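Local structure of DNA polymerase beta (Leishmania infantum, 4P4M) at residues H105-R110 / D139-G144; L242-M247 / V272-I277. The protein is a family X DNA polymerase that adds deoxynucleotides to DNA ends from deoxynucleoside triphosphates and probably serves in base excision repair. All coordinates share one frame; numbering follows the deposited sequence. Where two conformers were deposited one is given.

Interaction 1 (H105-R110 / D139-G144); sequences HGFGPR and DQQRVG. With NA (sodium ion), chain F; nucleotides of chain B.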
loop_
_atom_site.group_PDB
_atom_site.type_symbol
_atom_site.label_atom_id
_atom_site.label_comp_id
_atom_site.label_asym_id
_atom_site.label_seq_id
_atom_site.Cartn_x
_atom_site.Cartn_y
_atom_site.Cartn_z
ATOM N N HIS A 105 -6.817 13.690 3.470
ATOM C CA HIS A 105 -6.652 12.511 2.616
ATOM C C HIS A 105 -7.701 12.494 1.505
ATOM O O HIS A 105 -8.909 12.567 1.791
ATOM C CB HIS A 105 -6.780 11.247 3.489
ATOM C CG HIS A 105 -6.283 9.991 2.841
ATOM N ND1 HIS A 105 -5.127 9.301 2.997
ATOM C CD2 HIS A 105 -7.032 9.270 1.935
ATOM C CE1 HIS A 105 -5.192 8.202 2.176
ATOM N NE2 HIS A 105 -6.353 8.208 1.544
ATOM N N GLY A 106 -7.259 12.393 0.253
ATOM C CA GLY A 106 -8.165 12.375 -0.882
ATOM C C GLY A 106 -8.281 13.707 -1.612
ATOM O O GLY A 106 -8.858 13.784 -2.702
ATOM N N PHE A 107 -7.746 14.766 -1.015
ATOM C CA PHE A 107 -7.784 16.082 -1.653
ATOM C C PHE A 107 -6.409 16.470 -2.166
ATOM O O PHE A 107 -5.476 16.601 -1.395
ATOM C CB PHE A 107 -8.316 17.152 -0.689
ATOM C CG PHE A 107 -9.769 17.001 -0.367
ATOM C CD1 PHE A 107 -10.188 16.114 0.610
ATOM C CD2 PHE A 107 -10.724 17.734 -1.054
ATOM C CE1 PHE A 107 -11.535 15.964 0.900
ATOM C CE2 PHE A 107 -12.068 17.592 -0.766
ATOM C CZ PHE A 107 -12.473 16.706 0.211
ATOM N N GLY A 108 -6.279 16.643 -3.474
ATOM C CA GLY A 108 -5.047 17.163 -4.034
ATOM C C GLY A 108 -5.259 18.609 -4.450
ATOM O O GLY A 108 -6.330 19.177 -4.208
ATOM N N PRO A 109 -4.247 19.215 -5.091
ATOM C CA PRO A 109 -4.342 20.617 -5.523
ATOM C C PRO A 109 -5.597 20.894 -6.348
ATOM O O PRO A 109 -6.190 21.969 -6.238
ATOM C CB PRO A 109 -3.091 20.797 -6.379
ATOM C CG PRO A 109 -2.116 19.824 -5.815
ATOM C CD PRO A 109 -2.931 18.629 -5.398
ATOM N N ARG A 110 -6.005 19.928 -7.163
ATOM C CA ARG A 110 -7.156 20.127 -8.034
ATOM C C ARG A 110 -8.463 20.265 -7.253
ATOM O O ARG A 110 -9.251 21.184 -7.501
ATOM C CB ARG A 110 -7.260 18.993 -9.057
ATOM C CG ARG A 110 -8.238 19.274 -10.179
ATOM C CD ARG A 110 -7.915 20.603 -10.836
ATOM N NE ARG A 110 -6.503 20.697 -11.195
ATOM C CZ ARG A 110 -6.015 20.364 -12.386
ATOM N NH1 ARG A 110 -6.829 19.920 -13.335
ATOM N NH2 ARG A 110 -4.716 20.477 -12.627
ATOM N N ASP A 139 -16.928 9.238 -2.123
ATOM C CA ASP A 139 -16.920 8.407 -0.924
ATOM C C ASP A 139 -15.536 8.349 -0.263
ATOM O O ASP A 139 -15.425 8.345 0.966
ATOM C CB ASP A 139 -17.445 7.001 -1.242
ATOM C CG ASP A 139 -18.964 6.956 -1.340
ATOM O OD1 ASP A 139 -19.606 8.025 -1.218
ATOM O OD2 ASP A 139 -19.519 5.855 -1.540
ATOM N N GLN A 140 -14.483 8.323 -1.072
ATOM C CA GLN A 140 -13.118 8.290 -0.531
ATOM C C GLN A 140 -12.690 9.581 0.191
ATOM O O GLN A 140 -11.966 9.546 1.197
ATOM C CB GLN A 140 -12.104 7.990 -1.631
ATOM C CG GLN A 140 -10.666 8.108 -1.135
ATOM C CD GLN A 140 -9.648 7.511 -2.094
ATOM O OE1 GLN A 140 -9.984 7.103 -3.210
ATOM N NE2 GLN A 140 -8.388 7.460 -1.659
ATOM N N GLN A 141 -13.099 10.724 -0.349
ATOM C CA GLN A 141 -12.805 12.003 0.289
ATOM C C GLN A 141 -13.564 12.094 1.602
ATOM O O GLN A 141 -13.087 12.693 2.576
ATOM C CB GLN A 141 -13.165 13.169 -0.652
ATOM C CG GLN A 141 -12.110 13.393 -1.731
ATOM C CD GLN A 141 -12.592 14.247 -2.898
ATOM O OE1 GLN A 141 -13.785 14.487 -3.063
ATOM N NE2 GLN A 141 -11.652 14.698 -3.717
ATOM N N ARG A 142 -14.748 11.486 1.635
ATOM C CA ARG A 142 -15.584 11.537 2.829
ATOM C C ARG A 142 -14.953 10.785 3.996
ATOM O O ARG A 142 -15.116 11.175 5.156
ATOM C CB ARG A 142 -16.997 11.023 2.537
ATOM C CG ARG A 142 -17.735 11.872 1.511
ATOM C CD ARG A 142 -19.232 11.603 1.481
ATOM N NE ARG A 142 -19.859 12.281 0.347
ATOM C CZ ARG A 142 -20.299 13.537 0.370
ATOM N NH1 ARG A 142 -20.195 14.264 1.474
ATOM N NH2 ARG A 142 -20.849 14.066 -0.716
ATOM N N VAL A 143 -14.235 9.706 3.692
ATOM C CA VAL A 143 -13.512 8.976 4.731
ATOM C C VAL A 143 -12.355 9.810 5.275
ATOM O O VAL A 143 -12.116 9.843 6.484
ATOM C CB VAL A 143 -12.998 7.600 4.219
ATOM C CG1 VAL A 143 -12.084 6.954 5.246
ATOM C CG2 VAL A 143 -14.175 6.691 3.887
ATOM N N GLY A 144 -11.641 10.501 4.392
ATOM C CA GLY A 144 -10.541 11.349 4.826
ATOM C C GLY A 144 -10.996 12.448 5.771
ATOM O O GLY A 144 -10.297 12.825 6.720
HETATM NA NA NA F . -4.234 15.272 0.524
ATOM P P DG B 3 -6.468 16.129 -7.067
ATOM O OP1 DG B 3 -7.551 16.778 -6.305
ATOM O OP2 DG B 3 -5.280 16.893 -7.496
ATOM O "O5'" DG B 3 -5.952 14.871 -6.216
ATOM C "C5'" DG B 3 -6.903 13.974 -5.652
ATOM C "C4'" DG B 3 -6.208 12.733 -5.107
ATOM O "O4'" DG B 3 -5.765 11.900 -6.217
ATOM C "C3'" DG B 3 -4.970 13.002 -4.249
ATOM O "O3'" DG B 3 -5.247 12.644 -2.880
ATOM C "C2'" DG B 3 -3.868 12.145 -4.880
ATOM C "C1'" DG B 3 -4.649 11.168 -5.759
ATOM N N9 DG B 3 -3.863 10.637 -6.879
ATOM C C8 DG B 3 -3.080 11.325 -7.782
ATOM N N7 DG B 3 -2.492 10.554 -8.668
ATOM C C5 DG B 3 -2.912 9.276 -8.328
ATOM C C6 DG B 3 -2.596 8.030 -8.922
ATOM O O6 DG B 3 -1.857 7.828 -9.892
ATOM N N1 DG B 3 -3.227 6.966 -8.268
ATOM C C2 DG B 3 -4.059 7.103 -7.177
ATOM N N2 DG B 3 -4.582 5.974 -6.679
ATOM N N3 DG B 3 -4.365 8.271 -6.608
ATOM C C4 DG B 3 -3.751 9.307 -7.233
ATOM P P DT B 4 -4.088 12.685 -1.772
ATOM O OP1 DT B 4 -4.729 12.906 -0.462
ATOM O OP2 DT B 4 -3.009 13.567 -2.264
ATOM O "O5'" DT B 4 -3.548 11.180 -1.733
ATOM C "C5'" DT B 4 -4.483 10.134 -1.518
ATOM C "C4'" DT B 4 -3.831 8.775 -1.697
ATOM O "O4'" DT B 4 -3.417 8.589 -3.079
ATOM C "C3'" DT B 4 -2.606 8.550 -0.824
ATOM O "O3'" DT B 4 -2.913 7.413 -0.063
ATOM C "C2'" DT B 4 -1.449 8.329 -1.802
ATOM C "C1'" DT B 4 -2.150 7.958 -3.109
ATOM N N1 DT B 4 -1.389 8.376 -4.336
ATOM C C2 DT B 4 -1.052 7.423 -5.280
ATOM O O2 DT B 4 -1.339 6.247 -5.177
ATOM N N3 DT B 4 -0.357 7.897 -6.359
ATOM C C4 DT B 4 0.036 9.195 -6.592
ATOM O O4 DT B 4 0.667 9.501 -7.600
ATOM C C5 DT B 4 -0.347 10.148 -5.574
ATOM C C7 DT B 4 0.024 11.598 -5.717
ATOM C C6 DT B 4 -1.030 9.700 -4.512
ATOM P P DA B 2 -5.108 16.182 -13.470
ATOM O OP1 DA B 2 -5.722 17.525 -13.475
ATOM O OP2 DA B 2 -3.635 16.021 -13.465
ATOM O "O5'" DA B 2 -5.665 15.370 -12.211
ATOM C "C5'" DA B 2 -7.059 15.241 -12.006
ATOM C "C4'" DA B 2 -7.323 14.752 -10.592
ATOM O "O4'" DA B 2 -7.277 13.304 -10.519
ATOM C "C3'" DA B 2 -6.347 15.247 -9.536
ATOM O "O3'" DA B 2 -7.123 15.456 -8.367
ATOM C "C2'" DA B 2 -5.356 14.087 -9.394
ATOM C "C1'" DA B 2 -6.229 12.862 -9.675
ATOM N N9 DA B 2 -5.607 11.754 -10.408
ATOM C C8 DA B 2 -4.743 11.841 -11.463
ATOM N N7 DA B 2 -4.364 10.678 -11.943
ATOM C C5 DA B 2 -5.040 9.758 -11.161
ATOM C C6 DA B 2 -5.068 8.348 -11.171
ATOM N N6 DA B 2 -4.369 7.595 -12.035
ATOM N N1 DA B 2 -5.847 7.744 -10.251
ATOM C C2 DA B 2 -6.544 8.490 -9.384
ATOM N N3 DA B 2 -6.599 9.820 -9.283
ATOM C C4 DA B 2 -5.814 10.402 -10.210
HETATM O O HOH W 1 -7.587 13.094 6.175
HETATM O O HOH W 2 -3.201 14.042 2.334
HETATM O O HOH W 3 -2.036 15.424 -0.497
#

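Interaction 2 (L242-M247 / V272-I277); sequences LKYMGM and VDIRLI. With nucleotides of chain C; nucleotides of chain B.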
loop_
_atom_site.group_PDB
_atom_site.type_symbol
_atom_site.label_atom_id
_atom_site.label_comp_id
_atom_site.label_asym_id
_atom_site.label_seq_id
_atom_site.Cartn_x
_atom_site.Cartn_y
_atom_site.Cartn_z
ATOM N N LEU A 242 -6.554 -6.152 -6.490
ATOM C CA LEU A 242 -5.144 -6.202 -6.090
ATOM C C LEU A 242 -4.807 -5.377 -4.842
ATOM O O LEU A 242 -3.843 -5.690 -4.122
ATOM C CB LEU A 242 -4.264 -5.675 -7.231
ATOM C CG LEU A 242 -4.212 -6.507 -8.509
ATOM C CD1 LEU A 242 -3.656 -5.666 -9.657
ATOM C CD2 LEU A 242 -3.372 -7.765 -8.280
ATOM N N LYS A 243 -5.577 -4.312 -4.612
ATOM C CA LYS A 243 -5.237 -3.323 -3.592
ATOM C C LYS A 243 -6.464 -2.861 -2.798
ATOM O O LYS A 243 -7.495 -2.486 -3.373
ATOM C CB LYS A 243 -4.538 -2.128 -4.255
ATOM C CG LYS A 243 -4.262 -0.904 -3.358
ATOM C CD LYS A 243 -3.546 0.134 -4.236
ATOM C CE LYS A 243 -3.531 1.529 -3.682
ATOM N NZ LYS A 243 -3.132 2.503 -4.762
ATOM N N TYR A 244 -6.342 -2.893 -1.473
ATOM C CA TYR A 244 -7.389 -2.402 -0.580
ATOM C C TYR A 244 -6.812 -1.262 0.279
ATOM O O TYR A 244 -5.695 -1.376 0.781
ATOM C CB TYR A 244 -7.904 -3.524 0.345
ATOM C CG TYR A 244 -8.800 -2.972 1.444
ATOM C CD1 TYR A 244 -10.166 -2.786 1.232
ATOM C CD2 TYR A 244 -8.271 -2.599 2.673
ATOM C CE1 TYR A 244 -10.976 -2.254 2.226
ATOM C CE2 TYR A 244 -9.077 -2.061 3.674
ATOM C CZ TYR A 244 -10.428 -1.894 3.439
ATOM O OH TYR A 244 -11.229 -1.358 4.432
ATOM N N MET A 245 -7.566 -0.173 0.430
ATOM C CA MET A 245 -7.196 0.915 1.341
ATOM C C MET A 245 -8.412 1.275 2.194
ATOM O O MET A 245 -9.459 1.638 1.651
ATOM C CB MET A 245 -6.764 2.164 0.553
ATOM C CG MET A 245 -5.507 1.993 -0.295
ATOM S SD MET A 245 -5.315 3.316 -1.526
ATOM C CE MET A 245 -5.557 4.786 -0.530
ATOM N N GLY A 246 -8.271 1.191 3.518
ATOM C CA GLY A 246 -9.357 1.512 4.433
ATOM C C GLY A 246 -8.893 1.872 5.840
ATOM O O GLY A 246 -7.712 2.158 6.062
ATOM N N MET A 247 -9.829 1.872 6.786
ATOM C CA MET A 247 -9.532 2.184 8.181
ATOM C C MET A 247 -9.778 0.925 9.008
ATOM O O MET A 247 -10.866 0.340 8.950
ATOM C CB MET A 247 -10.439 3.309 8.705
ATOM C CG MET A 247 -10.349 4.635 7.940
ATOM S SD MET A 247 -8.707 5.401 7.965
ATOM C CE MET A 247 -8.475 5.612 9.739
ATOM N N VAL A 272 -5.045 1.287 6.873
ATOM C CA VAL A 272 -4.570 -0.054 6.567
ATOM C C VAL A 272 -4.590 -0.255 5.052
ATOM O O VAL A 272 -5.625 -0.073 4.416
ATOM C CB VAL A 272 -5.424 -1.137 7.287
ATOM C CG1 VAL A 272 -4.987 -2.562 6.863
ATOM C CG2 VAL A 272 -5.328 -0.969 8.817
ATOM N N ASP A 273 -3.434 -0.608 4.483
ATOM C CA ASP A 273 -3.309 -0.893 3.048
ATOM C C ASP A 273 -2.944 -2.368 2.868
ATOM O O ASP A 273 -1.989 -2.841 3.482
ATOM C CB ASP A 273 -2.196 -0.022 2.418
ATOM C CG ASP A 273 -2.553 1.461 2.356
ATOM O OD1 ASP A 273 -3.713 1.842 2.641
ATOM O OD2 ASP A 273 -1.660 2.254 1.991
ATOM N N ILE A 274 -3.702 -3.103 2.050
ATOM C CA ILE A 274 -3.380 -4.517 1.792
ATOM C C ILE A 274 -3.131 -4.730 0.290
ATOM O O ILE A 274 -3.951 -4.312 -0.523
ATOM C CB ILE A 274 -4.531 -5.455 2.268
ATOM C CG1 ILE A 274 -4.920 -5.150 3.722
ATOM C CG2 ILE A 274 -4.160 -6.950 2.062
ATOM C CD1 ILE A 274 -6.241 -5.799 4.188
ATOM N N ARG A 275 -1.988 -5.324 -0.076
ATOM C CA ARG A 275 -1.709 -5.625 -1.486
ATOM C C ARG A 275 -1.605 -7.138 -1.673
ATOM O O ARG A 275 -0.890 -7.821 -0.936
ATOM C CB ARG A 275 -0.418 -4.944 -1.997
ATOM C CG ARG A 275 -0.503 -3.429 -2.323
ATOM C CD ARG A 275 -1.195 -3.102 -3.669
ATOM N NE ARG A 275 -0.600 -3.786 -4.823
ATOM C CZ ARG A 275 0.123 -3.177 -5.763
ATOM N NH1 ARG A 275 0.319 -1.872 -5.684
ATOM N NH2 ARG A 275 0.640 -3.867 -6.785
ATOM N N LEU A 276 -2.335 -7.658 -2.659
ATOM C CA LEU A 276 -2.313 -9.087 -2.982
ATOM C C LEU A 276 -1.255 -9.333 -4.072
ATOM O O LEU A 276 -1.302 -8.701 -5.130
ATOM C CB LEU A 276 -3.698 -9.536 -3.488
ATOM C CG LEU A 276 -3.834 -10.989 -3.977
ATOM C CD1 LEU A 276 -3.533 -12.031 -2.878
ATOM C CD2 LEU A 276 -5.245 -11.239 -4.596
ATOM N N ILE A 277 -0.310 -10.236 -3.806
ATOM C CA ILE A 277 0.895 -10.390 -4.644
ATOM C C ILE A 277 1.133 -11.868 -4.968
ATOM O O ILE A 277 0.979 -12.719 -4.090
ATOM C CB ILE A 277 2.154 -9.837 -3.904
ATOM C CG1 ILE A 277 2.032 -8.328 -3.639
ATOM C CG2 ILE A 277 3.467 -10.162 -4.680
ATOM C CD1 ILE A 277 1.988 -7.453 -4.905
ATOM P P DC C 4 -0.614 -2.167 -11.305
ATOM O OP1 DC C 4 -0.708 -3.643 -11.220
ATOM O OP2 DC C 4 -0.834 -1.481 -12.600
ATOM O "O5'" DC C 4 -1.642 -1.530 -10.260
ATOM C "C5'" DC C 4 -1.573 -1.872 -8.871
ATOM C "C4'" DC C 4 -2.793 -1.353 -8.132
ATOM O "O4'" DC C 4 -2.645 0.086 -7.962
ATOM C "C3'" DC C 4 -4.139 -1.588 -8.815
ATOM O "O3'" DC C 4 -5.042 -1.946 -7.765
ATOM C "C2'" DC C 4 -4.444 -0.238 -9.477
ATOM C "C1'" DC C 4 -3.716 0.770 -8.573
ATOM N N1 DC C 4 -3.112 1.949 -9.295
ATOM C C2 DC C 4 -3.307 3.224 -8.759
ATOM O O2 DC C 4 -3.974 3.327 -7.720
ATOM N N3 DC C 4 -2.776 4.307 -9.388
ATOM C C4 DC C 4 -2.064 4.139 -10.505
ATOM N N4 DC C 4 -1.559 5.243 -11.081
ATOM C C5 DC C 4 -1.853 2.842 -11.078
ATOM C C6 DC C 4 -2.383 1.779 -10.445
ATOM P P DT C 5 -6.552 -2.389 -8.076
ATOM O OP1 DT C 5 -6.960 -3.354 -7.029
ATOM O OP2 DT C 5 -6.658 -2.747 -9.522
ATOM O "O5'" DT C 5 -7.395 -1.037 -7.858
ATOM C "C5'" DT C 5 -7.526 -0.502 -6.523
ATOM C "C4'" DT C 5 -8.301 0.822 -6.537
ATOM O "O4'" DT C 5 -7.503 1.811 -7.249
ATOM C "C3'" DT C 5 -9.708 0.851 -7.158
ATOM O "O3'" DT C 5 -10.522 1.509 -6.172
ATOM C "C2'" DT C 5 -9.512 1.639 -8.459
ATOM C "C1'" DT C 5 -8.376 2.579 -8.070
ATOM N N1 DT C 5 -7.497 3.128 -9.160
ATOM C C2 DT C 5 -7.207 4.476 -9.126
ATOM O O2 DT C 5 -7.667 5.232 -8.293
ATOM N N3 DT C 5 -6.376 4.924 -10.117
ATOM C C4 DT C 5 -5.812 4.156 -11.115
ATOM O O4 DT C 5 -5.073 4.655 -11.958
ATOM C C5 DT C 5 -6.140 2.748 -11.097
ATOM C C7 DT C 5 -5.569 1.845 -12.151
ATOM C C6 DT C 5 -6.960 2.293 -10.130
ATOM P P DA B 5 -1.796 6.703 0.844
ATOM O OP1 DA B 5 -2.473 6.128 2.025
ATOM O OP2 DA B 5 -0.692 7.659 1.045
ATOM O "O5'" DA B 5 -1.320 5.484 -0.057
ATOM C "C5'" DA B 5 -0.298 4.624 0.338
ATOM C "C4'" DA B 5 -0.193 3.498 -0.667
ATOM O "O4'" DA B 5 -0.051 4.042 -2.007
ATOM C "C3'" DA B 5 1.050 2.649 -0.444
ATOM O "O3'" DA B 5 0.873 1.352 -1.036
ATOM C "C2'" DA B 5 2.083 3.520 -1.161
ATOM C "C1'" DA B 5 1.301 3.859 -2.424
ATOM N N9 DA B 5 1.741 5.023 -3.210
ATOM C C8 DA B 5 1.518 6.352 -2.973
ATOM N N7 DA B 5 2.013 7.151 -3.897
ATOM C C5 DA B 5 2.601 6.288 -4.813
ATOM C C6 DA B 5 3.302 6.496 -6.026
ATOM N N6 DA B 5 3.550 7.702 -6.555
ATOM N N1 DA B 5 3.749 5.402 -6.686
ATOM C C2 DA B 5 3.504 4.196 -6.161
ATOM N N3 DA B 5 2.863 3.880 -5.033
ATOM C C4 DA B 5 2.432 4.976 -4.401
HETATM O O HOH W 4 -5.676 3.229 4.169
#

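Interaction 1 (H105-R110 / D139-G144)
One direct hydrogen bond joins segment 105-110 to helix 139-144: Gln-141 NE2 donates to Gly-106 O at 3.1 Å, nearly straight at the hydrogen (165°). The acceptor lies in the plane of the Gln-141 amide, but the donor stands above the Gly-106 carbonyl plane. A second link is indirect: one water accepts from His-105 N and donates to Gly-144 O. Beside it, His-105 O packs against Gly-144 CA at 3.7 Å, without a polar partner, and a beta-carbon on Gly-144 would collide with that oxygen.

Packing centres on Phe-107. The Gln-141 side chain, CG beside its own backbone N and extended from there, lays CG over one ring face in a CH-pi contact, 4.0 Å from the ring centroid; its amide is stacked nearly parallel to the ring (9°). The Gln-140 chain is likewise extended and brings NE2 to the edge of the His-105 ring, near its plane.

The turn's other side grips DNA and metal. Gly-106 N donates to DT4 OP1 of chain B at 2.7 Å, while Gly-108 N and Arg-110 N each take one phosphate oxygen of DG3 of chain B. Gly-106 (phi 101°) turns its N toward the DNA and its O toward Gln-141. Sodium is bound by Phe-107 O at 2.6 Å, DT4 OP1 of chain B, two waters, Thr-102 O and Val-104 O. With Gly-108 at the N-cap position of helix 109-119, this cation-bound Gly-Phe-Gly turn is the hairpin of a helix-hairpin-helix motif, the sequence-independent grip on a DNA backbone used by family X polymerases.

Interaction 2 (L242-M247 / V272-I277)
Strands 243-247 and 272-277 run antiparallel, and the tightest part of their contact is the backbone. Tyr-244 and Ile-274 form a hydrogen-bonded pair, Tyr-244 N to Ile-274 O and Ile-274 N to Tyr-244 O both at 2.9 Å; Gly-246 and Val-272 form the next, with Gly-246 N to Val-272 O at 3.1 Å and Val-272 N to Gly-246 O. Leu-276 N to Leu-242 O adds a fifth bond at the other end. Between them, alpha-carbon hydrogens meet carbonyls, as where Asp-273 CA lies 3.3 Å from Tyr-244 O. On the face of Tyr-244, Ile-274 and Val-272, the Tyr-244 side chain, CG anti to the backbone N (chi1 169°), crosses Ile-274 obliquely and brings CD2 to its CD1. The ring ends with OH 3.4 Å from Gly-246 CA, where a beta-carbon would have no room, and helix 219-229 covers Tyr-244 and Ile-274.

The strands belong to the palm sheet of the nucleotidyltransferase fold; strand 270-277 also pairs in parallel with strand 193-203, which carries the magnesium ligands Asp-196 and Asp-198.

The opposite face, that of Lys-243, Met-245, Asp-273 and Arg-275, is looser, its side chains reaching toward DNA and water. Arg-275 bends at chi2 and chi3, so its CD passes 3.5 Å from Lys-243 CB, and its NH2 forms a salt bridge with Glu-312. Extended Lys-243 makes a weak bond from NZ to DC4 O2 of chain C. Leu-242 N and Lys-243 N both donate to DT5 OP1 of chain C. Met-245 and Asp-273 lie side by side, Met-245 CG 3.4 Å from Asp-273 OD1. A water lies within hydrogen-bonding distance of Asp-273 OD1, at 2.8 Å, and Gly-246 O. Asp-273 OD2 crowds Asp-196 OD2, a repulsion that the magnesium bound by Asp-196 probably offsets in part.

Both interactions are buried and both meet the DNA, but they lie in different domains, their centres about 17 Å apart. Interaction 1 joins a hairpin turn to a helix in the fingers region, well away from the chain centre, with less shared surface and one direct hydrogen bond; interaction 2 joins two neighbouring strands of the palm near the centre, by regular backbone pairing. Both hold DNA phosphate by backbone amides, that of chain B together with sodium in interaction 1 and that of chain C in interaction 2, where charged side chains also line the magnesium side. The two contacts touch: Met-245 CE packs 4.1 Å from His-105 NE2, and Val-143 CG1 meets Met-247 CG at 4.0 Å.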